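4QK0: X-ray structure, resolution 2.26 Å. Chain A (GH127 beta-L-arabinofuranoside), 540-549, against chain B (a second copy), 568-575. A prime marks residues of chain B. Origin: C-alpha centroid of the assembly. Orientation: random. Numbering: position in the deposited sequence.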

ATOM      1  N   HIS A 540       1.556  20.537   5.314  1.00 25.08           N
ATOM      2  CA  HIS A 540       0.203  21.064   5.393  1.00 25.40           C
ATOM      3  C   HIS A 540      -0.660  19.972   6.083  1.00 26.09           C
ATOM      4  O   HIS A 540      -0.456  18.759   5.836  1.00 24.92           O
ATOM      5  N   PRO A 541      -1.626  20.374   6.919  1.00 23.22           N
ATOM      6  CA  PRO A 541      -2.407  19.382   7.685  1.00 24.05           C
ATOM      7  C   PRO A 541      -3.221  18.450   6.851  1.00 21.71           C
ATOM      8  O   PRO A 541      -3.601  17.439   7.333  1.00 23.95           O
ATOM      9  N   GLN A 542      -3.482  18.780   5.609  1.00 23.72           N
ATOM     10  CA  GLN A 542      -4.191  17.890   4.678  1.00 25.49           C
ATOM     11  C   GLN A 542      -3.324  16.736   4.199  1.00 23.04           C
ATOM     12  O   GLN A 542      -3.857  15.758   3.703  1.00 22.97           O
ATOM     13  N   VAL A 543      -2.003  16.829   4.388  1.00 23.03           N
ATOM     14  CA  VAL A 543      -1.098  15.702   4.150  1.00 20.85           C
ATOM     15  C   VAL A 543      -1.157  14.725   5.298  1.00 22.26           C
ATOM     16  O   VAL A 543      -0.473  14.791   6.327  1.00 19.83           O
ATOM     17  N   ARG A 544      -2.058  13.787   5.117  1.00 23.94           N
ATOM     18  CA  ARG A 544      -2.416  12.851   6.130  1.00 26.88           C
ATOM     19  C   ARG A 544      -1.249  11.993   6.589  1.00 23.75           C
ATOM     20  O   ARG A 544      -1.123  11.772   7.766  1.00 21.35           O
ATOM     21  N   ALA A 545      -0.377  11.607   5.675  1.00 21.49           N
ATOM     22  CA  ALA A 545       0.769  10.785   6.021  1.00 22.20           C
ATOM     23  C   ALA A 545       1.670  11.447   7.028  1.00 20.40           C
ATOM     24  O   ALA A 545       2.371  10.766   7.692  1.00 21.83           O
ATOM     25  N   ASN A 546       1.633  12.776   7.160  1.00 19.50           N
ATOM     26  CA  ASN A 546       2.583  13.489   8.010  1.00 19.24           C
ATOM     27  C   ASN A 546       2.014  14.159   9.220  1.00 18.50           C
ATOM     28  O   ASN A 546       2.701  14.901   9.917  1.00 18.23           O
ATOM     29  N   ALA A 547       0.745  13.856   9.503  1.00 21.57           N
ATOM     30  CA  ALA A 547       0.074  14.283  10.728  1.00 23.58           C
ATOM     31  C   ALA A 547       0.911  13.810  11.893  1.00 25.33           C
ATOM     32  O   ALA A 547       1.308  12.659  11.911  1.00 25.06           O
ATOM     33  N   GLY A 548       1.251  14.722  12.797  1.00 27.01           N
ATOM     34  CA  GLY A 548       2.100  14.412  13.938  1.00 29.34           C
ATOM     35  C   GLY A 548       3.575  14.165  13.659  1.00 27.75           C
ATOM     36  O   GLY A 548       4.288  13.625  14.519  1.00 28.56           O
ATOM     37  N   LYS A 549       4.029  14.503  12.457  1.00 25.83           N
ATOM     38  CA  LYS A 549       5.406  14.242  12.074  1.00 26.37           C
ATOM     39  C   LYS A 549       6.108  15.485  11.651  1.00 27.06           C
ATOM     40  O   LYS A 549       5.473  16.442  11.297  1.00 29.16           O
TER
ATOM     41  N   PRO B 568     -14.129  16.167   8.756  1.00 29.73           N
ATOM     42  CA  PRO B 568     -13.130  15.477   7.965  1.00 30.30           C
ATOM     43  C   PRO B 568     -11.720  15.611   8.513  1.00 24.75           C
ATOM     44  O   PRO B 568     -11.479  16.298   9.476  1.00 23.72           O
ATOM     45  N   ASN B 569     -10.814  14.904   7.865  1.00 24.59           N
ATOM     46  CA  ASN B 569      -9.420  14.899   8.179  1.00 24.30           C
ATOM     47  C   ASN B 569      -9.153  14.376   9.591  1.00 22.45           C
ATOM     48  O   ASN B 569      -8.586  15.047  10.438  1.00 18.03           O
ATOM     49  N   LEU B 570      -9.512  13.117   9.800  1.00 24.68           N
ATOM     50  CA  LEU B 570      -9.346  12.500  11.130  1.00 23.27           C
ATOM     51  C   LEU B 570      -7.897  12.245  11.510  1.00 25.67           C
ATOM     52  O   LEU B 570      -7.582  12.166  12.678  1.00 26.45           O
ATOM     53  N   ALA B 571      -6.996  12.243  10.536  1.00 26.85           N
ATOM     54  CA  ALA B 571      -5.577  12.220  10.850  1.00 24.45           C
ATOM     55  C   ALA B 571      -5.171  13.441  11.630  1.00 22.04           C
ATOM     56  O   ALA B 571      -4.295  13.371  12.470  1.00 19.87           O
ATOM     57  N   ASN B 572      -5.805  14.562  11.346  1.00 22.55           N
ATOM     58  CA  ASN B 572      -5.490  15.848  12.002  1.00 24.14           C
ATOM     59  C   ASN B 572      -6.330  16.036  13.265  1.00 28.14           C
ATOM     60  O   ASN B 572      -6.939  17.101  13.483  1.00 31.09           O
ATOM     61  N   LEU B 573      -6.438  14.971  14.059  1.00 27.60           N
ATOM     62  CA  LEU B 573      -7.092  14.975  15.359  1.00 26.88           C
ATOM     63  C   LEU B 573      -6.111  14.349  16.314  1.00 24.34           C
ATOM     64  O   LEU B 573      -5.611  13.256  16.043  1.00 26.29           O
ATOM     65  N   PHE B 574      -5.863  15.014  17.414  1.00 23.02           N
ATOM     66  CA  PHE B 574      -4.872  14.618  18.382  1.00 25.34           C
ATOM     67  C   PHE B 574      -5.580  14.509  19.732  1.00 25.54           C
ATOM     68  O   PHE B 574      -6.288  15.437  20.158  1.00 26.08           O
ATOM     69  N   LEU B 575      -5.418  13.363  20.392  1.00 26.56           N
ATOM     70  CA  LEU B 575      -6.079  13.112  21.671  1.00 25.01           C
ATOM     71  C   LEU B 575      -5.064  13.250  22.759  1.00 24.12           C
ATOM     72  O   LEU B 575      -4.119  12.494  22.824  1.00 23.69           O
TER

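Pro568′ opens the chain B stretch at its margin. Its nearest side-chain approach to the chain A stretch is Pro568′ CB to Arg544 NH1, 5.4 Å, too far to count as a contact.

Asn569′ carries the polar contacts between these two stretches. Its CB points toward chain A, with chi1 in the t well and chi2 near -5°. Its backbone has positive phi and psi, 62° and 63°. Asn569′ ND2 donates to Pro541 O at 3.0 Å, with a nearly straight angle of 167°. This is the only direct hydrogen bond between the two stretches. The acceptor is a backbone carbonyl in the type I turn from His540 to Val543. That turn is held by Val543 N to His540 O at 2.9 Å. His540, chi1 t, adds a side-chain bond within chain A: Gln542 N donates to His540 ND1 at 3.1 Å.

Asn569′ ND2 also donates to a water at 2.9 Å. The same water accepts a weak bond from Gln542 NE2 at 2.6 Å, so it bridges the two amides. Gln542 starts away from chain B at CB, but its m, m side chain brings its end back within reach.

Arg544 starts sideways and extends with chi1 m, chi2 t and chi3 t. Its guanidinium lays one face over Asn569′ OD1. Arg544 NE lies 3.4 Å from Asn569′ OD1, but the angle is too poor for a hydrogen bond. Instead, Arg544 NE donates weakly to Gln542 O at 3.4 Å. Asn569′ OD1 accepts a weak bond from Asn572′ N at 3.3 Å, within its own chain.

Leu570′ points away and takes no part. Ala571′ points toward chain A and forms the small apolar centre. Its CB is 4.0 Å from Ala547 CB and 4.1 Å from Arg544 CG. Ala547 also points in, and its CB packs 3.4 Å from Ala571′ O.

The CA-to-CB bond of Asn572′ points sideways, chi1 t, and the side chain packs beside Pro541, whose ring is C-gamma exo. Leu573′ points away.

Phe574′ points toward chain A, chi1 m and chi2 80°. Its ring meets the chain A backbone edge-on: Phe574′ CZ is 3.6 Å from Gly548 N and 4.2 Å from Ala547 C. Ala547 CB adds an apolar contact with Phe574′ CZ at 4.3 Å. Gly548 sits in the type II turn from Asn546 to Lys549. Its phi of 72° favours glycine, and an ideal CB there would come a tight 3.4 Å from Phe574′ CE2. Leu575′ ends the stretch out of reach.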

ATOM      1  CB  HIS A 540      -0.280  21.282   3.973  1.00 26.97           C
ATOM      2  CG  HIS A 540      -1.555  22.002   3.874  1.00 29.74           C
ATOM      3  ND1 HIS A 540      -2.743  21.443   4.257  1.00 30.42           N
ATOM      4  CD2 HIS A 540      -1.852  23.222   3.368  1.00 35.90           C
ATOM      5  CE1 HIS A 540      -3.729  22.288   4.010  1.00 33.76           C
ATOM      6  NE2 HIS A 540      -3.214  23.370   3.455  1.00 35.69           N
ATOM      7  CB  PRO A 541      -3.297  20.238   8.566  1.00 22.66           C
ATOM      8  CG  PRO A 541      -2.517  21.479   8.750  1.00 23.57           C
ATOM      9  CD  PRO A 541      -1.814  21.728   7.443  1.00 24.79           C
ATOM     10  CB  GLN A 542      -4.651  18.639   3.455  1.00 31.50           C
ATOM     11  CG  GLN A 542      -5.705  19.684   3.721  1.00 33.77           C
ATOM     12  CD  GLN A 542      -7.056  19.092   3.720  1.00 36.54           C
ATOM     13  OE1 GLN A 542      -7.438  18.419   2.769  1.00 46.15           O
ATOM     14  NE2 GLN A 542      -7.777  19.285   4.788  1.00 40.21           N
ATOM     15  CB  VAL A 543       0.334  16.121   3.915  1.00 23.56           C
ATOM     16  CG1 VAL A 543       1.149  14.879   3.537  1.00 25.98           C
ATOM     17  CG2 VAL A 543       0.431  17.110   2.772  1.00 22.06           C
ATOM     18  CB  ARG A 544      -3.614  12.023   5.637  1.00 29.55           C
ATOM     19  CG  ARG A 544      -4.749  13.053   5.629  1.00 32.86           C
ATOM     20  CD  ARG A 544      -6.117  12.866   5.026  1.00 34.08           C
ATOM     21  NE  ARG A 544      -6.657  14.215   4.903  1.00 37.37           N
ATOM     22  CZ  ARG A 544      -7.908  14.546   4.644  1.00 39.42           C
ATOM     23  NH1 ARG A 544      -8.866  13.668   4.571  1.00 44.44           N
ATOM     24  NH2 ARG A 544      -8.210  15.819   4.544  1.00 57.05           N
ATOM     25  CB  ALA A 545       1.558  10.463   4.768  1.00 23.30           C
ATOM     26  CB  ASN A 546       3.415  14.420   7.161  1.00 20.55           C
ATOM     27  CG  ASN A 546       4.183  13.670   6.080  1.00 20.79           C
ATOM     28  OD1 ASN A 546       4.670  12.537   6.316  1.00 23.60           O
ATOM     29  ND2 ASN A 546       4.306  14.263   4.904  1.00 20.07           N
ATOM     30  CB  ALA A 547      -1.295  13.648  10.805  1.00 24.89           C
ATOM     31  CB  LYS A 549       5.497  13.237  10.973  1.00 25.87           C
ATOM     32  CG  LYS A 549       4.848  11.919  11.293  1.00 28.34           C
ATOM     33  CD  LYS A 549       5.244  10.971  10.164  1.00 31.82           C
ATOM     34  CE  LYS A 549       4.373   9.747  10.057  1.00 33.98           C
ATOM     35  NZ  LYS A 549       4.773   8.783  11.094  1.00 32.70           N
TER
ATOM     36  CB  PRO B 568     -13.275  16.113   6.554  1.00 29.93           C
ATOM     37  CG  PRO B 568     -13.839  17.465   6.811  1.00 33.45           C
ATOM     38  CD  PRO B 568     -14.469  17.485   8.205  1.00 32.43           C
ATOM     39  CB  ASN B 569      -8.760  16.262   7.883  1.00 25.00           C
ATOM     40  CG  ASN B 569      -7.230  16.151   7.876  1.00 28.62           C
ATOM     41  OD1 ASN B 569      -6.682  15.088   8.190  1.00 24.67           O
ATOM     42  ND2 ASN B 569      -6.537  17.246   7.590  1.00 30.89           N
ATOM     43  CB  LEU B 570     -10.179  11.259  11.276  1.00 22.47           C
ATOM     44  CG  LEU B 570     -11.673  11.440  11.037  1.00 22.19           C
ATOM     45  CD1 LEU B 570     -12.367  10.096  11.003  1.00 23.20           C
ATOM     46  CD2 LEU B 570     -12.318  12.306  12.087  1.00 22.66           C
ATOM     47  CB  ALA B 571      -4.733  12.082   9.574  1.00 25.72           C
ATOM     48  CB  ASN B 572      -5.765  17.018  11.004  1.00 24.54           C
ATOM     49  CG  ASN B 572      -5.420  18.413  11.563  1.00 24.37           C
ATOM     50  OD1 ASN B 572      -6.143  19.390  11.297  1.00 28.11           O
ATOM     51  ND2 ASN B 572      -4.360  18.509  12.350  1.00 22.83           N
ATOM     52  CB  LEU B 573      -8.344  14.098  15.385  1.00 32.00           C
ATOM     53  CG  LEU B 573      -9.699  14.708  15.347  1.00 37.59           C
ATOM     54  CD1 LEU B 573     -10.746  13.624  15.458  1.00 40.95           C
ATOM     55  CD2 LEU B 573      -9.899  15.699  16.464  1.00 41.90           C
ATOM     56  CB  PHE B 574      -3.687  15.625  18.393  1.00 26.96           C
ATOM     57  CG  PHE B 574      -2.958  15.664  17.080  1.00 27.11           C
ATOM     58  CD1 PHE B 574      -3.454  16.381  16.041  1.00 26.42           C
ATOM     59  CD2 PHE B 574      -1.795  14.927  16.884  1.00 27.52           C
ATOM     60  CE1 PHE B 574      -2.814  16.408  14.822  1.00 26.62           C
ATOM     61  CE2 PHE B 574      -1.169  14.913  15.663  1.00 27.95           C
ATOM     62  CZ  PHE B 574      -1.675  15.667  14.620  1.00 26.78           C
ATOM     63  CB  LEU B 575      -6.654  11.727  21.719  1.00 26.16           C
ATOM     64  CG  LEU B 575      -7.416  11.365  23.001  1.00 25.98           C
ATOM     65  CD1 LEU B 575      -8.618  12.239  23.186  1.00 26.68           C
ATOM     66  CD2 LEU B 575      -7.875   9.892  22.997  1.00 27.72           C
TER
HETATM   67  O   HOH W   1      -7.924  19.788   7.321  1.00 29.17           O